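Local structure of putative aldehyde dehydrogenase AldY (Bacillus subtilis, 4DNG) at residues A[403-414]-A[427-437]; A[26-35]-A[88-96]. The protein probably oxidises aldehydes to carboxylates with NAD+ as the hydride acceptor, and may help protect the cell against stress from ethanol and related compounds. All blocks are in the same frame, centred on the assembly; numbering follows the deposited sequence.

Interaction 1 (A[403-414]-A[427-437])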
loop_
_atom_site.group_PDB
_atom_site.type_symbol
_atom_site.label_atom_id
_atom_site.label_comp_id
_atom_site.label_asym_id
_atom_site.label_seq_id
_atom_site.Cartn_x
_atom_site.Cartn_y
_atom_site.Cartn_z
ATOM N N ASN A 403 13.202 -0.988 -20.428
ATOM C CA ASN A 403 11.966 -1.479 -19.875
ATOM C C ASN A 403 12.012 -2.941 -19.493
ATOM O O ASN A 403 11.468 -3.336 -18.488
ATOM C CB ASN A 403 10.824 -1.224 -20.846
ATOM C CG ASN A 403 10.102 0.063 -20.561
ATOM O OD1 ASN A 403 9.987 0.477 -19.423
ATOM N ND2 ASN A 403 9.600 0.696 -21.599
ATOM N N ASP A 404 12.682 -3.747 -20.290
ATOM C CA ASP A 404 12.575 -5.185 -20.154
ATOM C C ASP A 404 13.451 -5.662 -19.019
ATOM O O ASP A 404 14.544 -6.158 -19.226
ATOM C CB ASP A 404 13.014 -5.846 -21.461
ATOM C CG ASP A 404 13.424 -7.287 -21.285
ATOM O OD1 ASP A 404 13.266 -7.815 -20.177
ATOM O OD2 ASP A 404 13.897 -7.891 -22.266
ATOM N N THR A 405 12.937 -5.486 -17.809
ATOM C CA THR A 405 13.609 -5.867 -16.583
ATOM C C THR A 405 12.596 -6.442 -15.626
ATOM O O THR A 405 11.413 -6.160 -15.749
ATOM C CB THR A 405 14.137 -4.640 -15.874
ATOM O OG1 THR A 405 13.019 -3.860 -15.447
ATOM C CG2 THR A 405 14.971 -3.834 -16.814
ATOM N N GLU A 406 13.062 -7.226 -14.658
ATOM C CA GLU A 406 12.180 -7.785 -13.648
ATOM C C GLU A 406 11.335 -6.634 -13.069
ATOM O O GLU A 406 10.106 -6.650 -13.165
ATOM C CB GLU A 406 13.004 -8.512 -12.576
ATOM C CG GLU A 406 13.819 -9.683 -13.129
ATOM C CD GLU A 406 15.078 -10.006 -12.332
ATOM O OE1 GLU A 406 15.359 -9.327 -11.315
ATOM O OE2 GLU A 406 15.800 -10.948 -12.733
ATOM N N TYR A 407 12.003 -5.634 -12.488
ATOM C CA TYR A 407 11.364 -4.370 -12.094
ATOM C C TYR A 407 12.311 -3.202 -12.345
ATOM O O TYR A 407 13.534 -3.379 -12.424
ATOM C CB TYR A 407 10.912 -4.378 -10.621
ATOM C CG TYR A 407 9.938 -5.486 -10.284
ATOM C CD1 TYR A 407 8.578 -5.365 -10.588
ATOM C CD2 TYR A 407 10.381 -6.662 -9.678
ATOM C CE1 TYR A 407 7.688 -6.389 -10.296
ATOM C CE2 TYR A 407 9.500 -7.688 -9.384
ATOM C CZ TYR A 407 8.158 -7.549 -9.693
ATOM O OH TYR A 407 7.288 -8.571 -9.393
ATOM N N GLY A 408 11.734 -2.012 -12.480
ATOM C CA GLY A 408 12.511 -0.791 -12.627
ATOM C C GLY A 408 12.105 0.218 -11.575
ATOM O O GLY A 408 10.929 0.570 -11.472
ATOM N N LEU A 409 13.077 0.668 -10.782
ATOM C CA LEU A 409 12.855 1.720 -9.791
ATOM C C LEU A 409 13.244 3.092 -10.355
ATOM O O LEU A 409 12.442 4.032 -10.350
ATOM C CB LEU A 409 13.639 1.428 -8.504
ATOM C CG LEU A 409 13.779 2.562 -7.474
ATOM C CD1 LEU A 409 12.457 2.904 -6.787
ATOM C CD2 LEU A 409 14.855 2.218 -6.454
ATOM N N SER A 410 14.482 3.190 -10.832
ATOM C CA SER A 410 15.011 4.419 -11.410
ATOM C C SER A 410 15.659 4.138 -12.764
ATOM O O SER A 410 16.163 3.034 -13.016
ATOM C CB SER A 410 16.025 5.067 -10.468
ATOM O OG SER A 410 15.896 6.477 -10.474
ATOM N N SER A 411 15.629 5.140 -13.638
ATOM C CA SER A 411 16.287 5.054 -14.936
ATOM C C SER A 411 16.941 6.385 -15.309
ATOM O O SER A 411 16.586 7.448 -14.766
ATOM C CB SER A 411 15.273 4.647 -15.991
ATOM O OG SER A 411 14.188 5.552 -15.974
ATOM N N ALA A 412 17.891 6.318 -16.240
ATOM C CA ALA A 412 18.561 7.518 -16.756
ATOM C C ALA A 412 18.652 7.488 -18.279
ATOM O O ALA A 412 19.021 6.470 -18.879
ATOM C CB ALA A 412 19.946 7.685 -16.125
ATOM N N VAL A 413 18.293 8.601 -18.900
ATOM C CA VAL A 413 18.346 8.720 -20.363
ATOM C C VAL A 413 19.186 9.932 -20.767
ATOM O O VAL A 413 19.094 11.008 -20.154
ATOM C CB VAL A 413 16.935 8.700 -21.025
ATOM C CG1 VAL A 413 16.009 9.726 -20.392
ATOM C CG2 VAL A 413 17.018 8.918 -22.535
ATOM N N PHE A 414 20.035 9.721 -21.772
ATOM C CA PHE A 414 20.934 10.768 -22.270
ATOM C C PHE A 414 20.672 11.070 -23.726
ATOM O O PHE A 414 20.866 10.235 -24.611
ATOM C CB PHE A 414 22.411 10.436 -22.006
ATOM C CG PHE A 414 22.856 10.766 -20.607
ATOM C CD1 PHE A 414 22.442 9.985 -19.528
ATOM C CD2 PHE A 414 23.665 11.870 -20.359
ATOM C CE1 PHE A 414 22.834 10.289 -18.228
ATOM C CE2 PHE A 414 24.065 12.181 -19.063
ATOM C CZ PHE A 414 23.647 11.390 -17.997
ATOM N N GLN A 427 7.938 6.703 -21.180
ATOM C CA GLN A 427 7.685 5.404 -21.796
ATOM C C GLN A 427 8.327 4.275 -21.029
ATOM O O GLN A 427 8.226 3.114 -21.423
ATOM C CB GLN A 427 8.248 5.413 -23.204
ATOM C CG GLN A 427 7.482 4.586 -24.200
ATOM C CD GLN A 427 7.806 5.024 -25.589
ATOM O OE1 GLN A 427 7.970 4.206 -26.487
ATOM N NE2 GLN A 427 7.934 6.332 -25.772
ATOM N N ILE A 428 9.011 4.631 -19.947
ATOM C CA ILE A 428 9.700 3.685 -19.081
ATOM C C ILE A 428 8.907 3.443 -17.799
ATOM O O ILE A 428 8.618 4.395 -17.050
ATOM C CB ILE A 428 11.097 4.213 -18.697
ATOM C CG1 ILE A 428 11.927 4.471 -19.954
ATOM C CG2 ILE A 428 11.815 3.251 -17.740
ATOM C CD1 ILE A 428 13.389 4.775 -19.683
ATOM N N ASP A 429 8.569 2.172 -17.552
ATOM C CA ASP A 429 7.956 1.742 -16.285
ATOM C C ASP A 429 8.986 1.787 -15.189
ATOM O O ASP A 429 9.757 0.845 -14.981
ATOM C CB ASP A 429 7.347 0.345 -16.383
ATOM C CG ASP A 429 5.957 0.362 -16.970
ATOM O OD1 ASP A 429 5.234 1.370 -16.787
ATOM O OD2 ASP A 429 5.583 -0.640 -17.613
ATOM N N SER A 430 8.998 2.922 -14.509
ATOM C CA SER A 430 9.980 3.238 -13.488
ATOM C C SER A 430 9.420 4.460 -12.800
ATOM O O SER A 430 8.770 5.292 -13.438
ATOM C CB SER A 430 11.340 3.549 -14.128
ATOM O OG SER A 430 12.121 4.410 -13.318
ATOM N N GLY A 431 9.637 4.569 -11.500
ATOM C CA GLY A 431 9.113 5.714 -10.763
ATOM C C GLY A 431 9.821 6.979 -11.207
ATOM O O GLY A 431 9.172 7.996 -11.496
ATOM N N MET A 432 11.152 6.908 -11.288
ATOM C CA MET A 432 11.965 8.076 -11.616
ATOM C C MET A 432 12.809 7.887 -12.885
ATOM O O MET A 432 13.505 6.885 -13.031
ATOM C CB MET A 432 12.869 8.426 -10.424
ATOM C CG MET A 432 13.933 9.474 -10.713
ATOM S SD MET A 432 13.401 11.168 -10.405
ATOM C CE MET A 432 13.945 11.362 -8.704
ATOM N N THR A 433 12.735 8.849 -13.799
ATOM C CA THR A 433 13.752 8.966 -14.853
ATOM C C THR A 433 14.435 10.324 -14.800
ATOM O O THR A 433 13.759 11.357 -14.730
ATOM C CB THR A 433 13.163 8.806 -16.253
ATOM O OG1 THR A 433 12.342 7.634 -16.290
ATOM C CG2 THR A 433 14.278 8.687 -17.284
ATOM N N HIS A 434 15.753 10.328 -14.906
ATOM C CA HIS A 434 16.501 11.548 -15.066
ATOM C C HIS A 434 16.903 11.687 -16.488
ATOM O O HIS A 434 17.259 10.699 -17.129
ATOM C CB HIS A 434 17.772 11.509 -14.256
ATOM C CG HIS A 434 17.595 10.991 -12.867
ATOM N ND1 HIS A 434 17.068 11.725 -11.896
ATOM C CD2 HIS A 434 17.922 9.775 -12.305
ATOM C CE1 HIS A 434 17.040 11.017 -10.768
ATOM N NE2 HIS A 434 17.564 9.823 -11.018
ATOM N N VAL A 435 16.891 12.902 -17.009
ATOM C CA VAL A 435 17.433 13.122 -18.331
ATOM C C VAL A 435 18.762 13.827 -18.188
ATOM O O VAL A 435 18.840 14.908 -17.648
ATOM C CB VAL A 435 16.505 13.978 -19.190
ATOM C CG1 VAL A 435 15.303 13.182 -19.622
ATOM C CG2 VAL A 435 16.074 15.209 -18.431
ATOM N N ASN A 436 19.808 13.209 -18.698
ATOM C CA ASN A 436 21.128 13.786 -18.594
ATOM C C ASN A 436 21.601 14.118 -17.189
ATOM O O ASN A 436 22.077 15.205 -16.958
ATOM C CB ASN A 436 21.222 15.026 -19.469
ATOM C CG ASN A 436 20.912 14.739 -20.921
ATOM O OD1 ASN A 436 21.287 13.704 -21.456
ATOM N ND2 ASN A 436 20.229 15.665 -21.566
ATOM N N ASP A 437 21.445 13.199 -16.245
ATOM C CA ASP A 437 22.028 13.354 -14.903
ATOM C C ASP A 437 22.270 12.061 -14.127
ATOM O O ASP A 437 21.865 10.989 -14.543
ATOM C CB ASP A 437 21.250 14.321 -14.025
ATOM C CG ASP A 437 21.928 14.550 -12.692
ATOM O OD1 ASP A 437 22.639 15.556 -12.544
ATOM O OD2 ASP A 437 21.769 13.709 -11.792
#
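Strands 410-414 and 432-435 run parallel, their axes at 22°: S411 N gives to M432 O (2.8 Å), S411 O takes the N-H of H434, V413 N gives to H434 O, and V413 O takes N436 N at 2.7 Å. Ahead of the strands, the side-chain amide of N403, at the end of helix 395-403, bridges two peptides of the facing chain. Its ND2 reaches Q427 O at 2.8 Å along a nearly straight N-H (174°) with the acceptor in the amide plane, while OD1 accepts from D429 N at 2.9 Å. A leucine here has no amide, and would probably leave Q427 O and D429 N without these mates and the chain at 427-429 freer to shift against the helix end. On one face of the sheet, S411 OG stands between its own backbone N and carbonyl carbon (chi1 55°), turned toward T433, whose OG1 donates to it at 2.8 Å. That OG1 in turn accepts from K472 of the second subunit. The CG2 methyl of I428 also lies against S411 OG. Farther along this face, V413 and V435 stand alongside each other, CG1 to CG1 at 3.6 Å. At the strand ends, N436 lays its CA over a face of the F414 ring, a CH-pi contact 3.5 Å from the centroid, and its ND2 bonds to T415 O. Helix 418-425 links the strands in a beta-alpha-beta unit, with T433 touching A425 and N436 touching L418. Strand 258-262 flanks 410-414, helix 268-281 packs on F414, and M432-V435 pair in parallel with a strand of the second subunit, carrying the sheet across the dimer interface.

Interaction 2 (A[26-35]-A[88-96]); sequences ILNPYDQSVI and MMIARETGG
I26 lays its CG2 methyl on the side chain of E93, 3.7 Å from CG and 3.4 Å from OE2. E93 points its CB away from the hairpin, but with CG anti to the backbone N (chi1 -166°) and an extended chain it sweeps back to I26; its carboxylate is satisfied elsewhere, OE1 by S185 and OE2 by the backbone N of I184. At N28 the CA-H is directed at the carbonyl oxygen of R92, 3.3 Å from CA to O, near the end of the helix. The N28 amide faces two ways: OD1 accepts from Y30 N in an Asx turn, and ND2 lies at the edge of the R92 guanidinium. P29 then sets its ring on the helix end, CD 3.1 Å from R92 O and CG 3.8 Å from G95 N. G95 leaves the helix with positive phi, and a CB on it would be tight against P29 CG. D31 OD1 accepts S33 N in a second Asx turn and the S33 hydroxyl as well. I35 buries the most surface of 26-35 against the helix: CD1 lies over a face of the R92 guanidinium and 3.7 Å from E93 CA, CG1 3.8 Å from R92 NH1, and CG2 4.0 Å from M89 SD. No hydrogen bond joins the two segments; they meet by van der Waals packing and the CA-H...O contact of N28. The contact thus seats I26, N28, P29 and I35 of the antiparallel hairpin 23-27/34-39 on the C-terminal part of helix 83-94. Helix 183-196 adjoins through I184, which touches both I35 and M89, and helix 98-118 packs behind A91 and I90.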
loop_
_atom_site.group_PDB
_atom_site.type_symbol
_atom_site.label_atom_id
_atom_site.label_comp_id
_atom_site.label_asym_id
_atom_site.label_seq_id
_atom_site.Cartn_x
_atom_site.Cartn_y
_atom_site.Cartn_z
ATOM N N ILE A 26 32.314 -6.474 14.322
ATOM C CA ILE A 26 32.097 -5.609 13.166
ATOM C C ILE A 26 33.464 -5.301 12.592
ATOM O O ILE A 26 34.357 -4.832 13.304
ATOM C CB ILE A 26 31.321 -4.324 13.505
ATOM C CG1 ILE A 26 30.012 -4.698 14.219
ATOM C CG2 ILE A 26 31.093 -3.502 12.239
ATOM C CD1 ILE A 26 29.106 -3.541 14.554
ATOM N N LEU A 27 33.621 -5.585 11.303
ATOM C CA LEU A 27 34.928 -5.565 10.669
ATOM C C LEU A 27 35.095 -4.428 9.666
ATOM O O LEU A 27 34.137 -4.002 9.029
ATOM C CB LEU A 27 35.199 -6.918 9.994
ATOM C CG LEU A 27 35.113 -8.227 10.811
ATOM C CD1 LEU A 27 35.569 -9.421 9.975
ATOM C CD2 LEU A 27 35.905 -8.181 12.111
ATOM N N ASN A 28 36.328 -4.000 9.492
ATOM C CA ASN A 28 36.682 -3.187 8.370
ATOM C C ASN A 28 36.881 -4.162 7.247
ATOM O O ASN A 28 37.587 -5.133 7.391
ATOM C CB ASN A 28 37.957 -2.422 8.655
ATOM C CG ASN A 28 38.384 -1.560 7.504
ATOM O OD1 ASN A 28 38.140 -1.884 6.367
ATOM N ND2 ASN A 28 39.023 -0.456 7.802
ATOM N N PRO A 29 36.214 -3.910 6.137
ATOM C CA PRO A 29 36.227 -4.791 4.974
ATOM C C PRO A 29 37.581 -4.934 4.304
ATOM O O PRO A 29 37.869 -5.981 3.761
ATOM C CB PRO A 29 35.241 -4.122 4.044
ATOM C CG PRO A 29 34.270 -3.492 4.950
ATOM C CD PRO A 29 35.019 -3.061 6.160
ATOM N N TYR A 30 38.361 -3.867 4.279
ATOM C CA TYR A 30 39.651 -3.894 3.634
ATOM C C TYR A 30 40.594 -4.875 4.273
ATOM O O TYR A 30 41.238 -5.635 3.583
ATOM C CB TYR A 30 40.264 -2.512 3.727
ATOM C CG TYR A 30 41.521 -2.289 2.929
ATOM C CD1 TYR A 30 41.478 -2.090 1.573
ATOM C CD2 TYR A 30 42.743 -2.226 3.545
ATOM C CE1 TYR A 30 42.622 -1.860 0.846
ATOM C CE2 TYR A 30 43.888 -2.000 2.825
ATOM C CZ TYR A 30 43.818 -1.820 1.479
ATOM O OH TYR A 30 44.955 -1.592 0.765
ATOM N N ASP A 31 40.671 -4.888 5.590
ATOM C CA ASP A 31 41.647 -5.743 6.207
ATOM C C ASP A 31 41.103 -6.757 7.172
ATOM O O ASP A 31 41.849 -7.576 7.674
ATOM C CB ASP A 31 42.696 -4.896 6.884
ATOM C CG ASP A 31 42.102 -3.941 7.826
ATOM O OD1 ASP A 31 41.012 -4.256 8.304
ATOM O OD2 ASP A 31 42.699 -2.891 8.095
ATOM N N GLN A 32 39.813 -6.703 7.446
ATOM C CA GLN A 32 39.192 -7.672 8.337
ATOM C C GLN A 32 39.454 -7.375 9.797
ATOM O O GLN A 32 39.140 -8.165 10.655
ATOM C CB GLN A 32 39.705 -9.058 8.030
ATOM C CG GLN A 32 38.678 -9.972 7.417
ATOM C CD GLN A 32 38.553 -9.757 5.938
ATOM O OE1 GLN A 32 37.544 -9.262 5.464
ATOM N NE2 GLN A 32 39.583 -10.126 5.198
ATOM N N SER A 33 40.054 -6.236 10.062
ATOM C CA SER A 33 40.324 -5.776 11.434
ATOM C C SER A 33 39.029 -5.460 12.172
ATOM O O SER A 33 38.040 -5.041 11.566
ATOM C CB SER A 33 41.214 -4.537 11.440
ATOM O OG SER A 33 40.519 -3.438 10.880
ATOM N N VAL A 34 39.052 -5.663 13.483
ATOM C CA VAL A 34 37.867 -5.555 14.307
ATOM C C VAL A 34 37.688 -4.095 14.716
ATOM O O VAL A 34 38.564 -3.504 15.382
ATOM C CB VAL A 34 38.021 -6.449 15.567
ATOM C CG1 VAL A 34 36.934 -6.156 16.608
ATOM C CG2 VAL A 34 38.069 -7.930 15.180
ATOM N N ILE A 35 36.556 -3.516 14.325
ATOM C CA ILE A 35 36.212 -2.152 14.728
ATOM C C ILE A 35 35.642 -2.137 16.154
ATOM O O ILE A 35 36.120 -1.382 16.994
ATOM C CB ILE A 35 35.248 -1.503 13.709
ATOM C CG1 ILE A 35 35.942 -1.382 12.337
ATOM C CG2 ILE A 35 34.704 -0.165 14.239
ATOM C CD1 ILE A 35 35.007 -1.060 11.189
ATOM N N MET A 88 34.717 9.149 8.282
ATOM C CA MET A 88 35.721 8.129 8.530
ATOM C C MET A 88 35.093 6.810 8.939
ATOM O O MET A 88 35.390 5.783 8.335
ATOM C CB MET A 88 36.734 8.593 9.585
ATOM C CG MET A 88 37.971 7.703 9.657
ATOM S SD MET A 88 38.779 7.452 8.050
ATOM C CE MET A 88 39.700 8.984 7.882
ATOM N N MET A 89 34.218 6.842 9.946
ATOM C CA MET A 89 33.558 5.627 10.431
ATOM C C MET A 89 32.664 4.917 9.383
ATOM O O MET A 89 32.712 3.687 9.270
ATOM C CB MET A 89 32.803 5.891 11.735
ATOM C CG MET A 89 32.184 4.641 12.363
ATOM S SD MET A 89 33.337 3.321 12.803
ATOM C CE MET A 89 34.315 4.142 14.053
ATOM N N ILE A 90 31.875 5.684 8.619
ATOM C CA ILE A 90 31.107 5.117 7.502
ATOM C C ILE A 90 32.034 4.398 6.529
ATOM O O ILE A 90 31.726 3.305 6.083
ATOM C CB ILE A 90 30.295 6.175 6.711
ATOM C CG1 ILE A 90 29.152 6.753 7.566
ATOM C CG2 ILE A 90 29.715 5.565 5.439
ATOM C CD1 ILE A 90 28.663 8.096 7.063
ATOM N N ALA A 91 33.157 5.026 6.196
ATOM C CA ALA A 91 34.154 4.397 5.350
ATOM C C ALA A 91 34.706 3.092 5.972
ATOM O O ALA A 91 34.648 2.040 5.336
ATOM C CB ALA A 91 35.278 5.376 5.030
ATOM N N ARG A 92 35.183 3.153 7.216
ATOM C CA ARG A 92 35.768 1.975 7.879
ATOM C C ARG A 92 34.813 0.788 7.941
ATOM O O ARG A 92 35.216 -0.338 7.664
ATOM C CB ARG A 92 36.270 2.289 9.293
ATOM C CG ARG A 92 36.856 3.681 9.478
ATOM C CD ARG A 92 38.105 3.699 10.351
ATOM N NE ARG A 92 37.887 3.363 11.763
ATOM C CZ ARG A 92 38.166 2.180 12.309
ATOM N NH1 ARG A 92 38.651 1.198 11.554
ATOM N NH2 ARG A 92 37.954 1.967 13.607
ATOM N N GLU A 93 33.550 1.042 8.279
ATOM C CA GLU A 93 32.610 -0.047 8.595
ATOM C C GLU A 93 32.096 -0.684 7.337
ATOM O O GLU A 93 31.830 -1.881 7.276
ATOM C CB GLU A 93 31.421 0.476 9.404
ATOM C CG GLU A 93 30.594 -0.614 10.056
ATOM C CD GLU A 93 29.416 -0.092 10.873
ATOM O OE1 GLU A 93 28.798 0.935 10.496
ATOM O OE2 GLU A 93 29.089 -0.723 11.903
ATOM N N THR A 94 32.018 0.158 6.327
ATOM C CA THR A 94 31.196 -0.039 5.162
ATOM C C THR A 94 32.056 -0.383 3.942
ATOM O O THR A 94 31.577 -1.010 3.004
ATOM C CB THR A 94 30.391 1.262 4.969
ATOM O OG1 THR A 94 28.992 1.022 5.179
ATOM C CG2 THR A 94 30.599 1.864 3.658
ATOM N N GLY A 95 33.335 0.006 3.968
ATOM C CA GLY A 95 34.233 -0.226 2.825
ATOM C C GLY A 95 33.995 0.767 1.695
ATOM O O GLY A 95 34.730 0.806 0.712
ATOM N N GLY A 96 32.945 1.564 1.837
ATOM C CA GLY A 96 32.729 2.722 0.991
ATOM C C GLY A 96 33.867 3.704 1.146
ATOM O O GLY A 96 34.520 3.803 2.196
#

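Overall arrangement
Interactions 1 and 2 share no elements and lie on opposite sides of the chain's centre, about 33 Å apart between centres and about 18 Å between nearest atoms. Interaction 1 is a backbone-bonded strand pair, partly buried, and hands its outer strand to the second subunit; L409, just before strand 410-414, has its side chain about 4 Å from that of E253, a predicted active-site residue. Interaction 2 is smaller but more thoroughly buried, sets a hairpin on a helix end without a hydrogen bond across, and touches neither another chain nor an annotated site. Many polar groups of interaction 1 pair across it, some with outside partners too; in interaction 2 N28 OD1 bonds within its loop and the E93 carboxylate elsewhere.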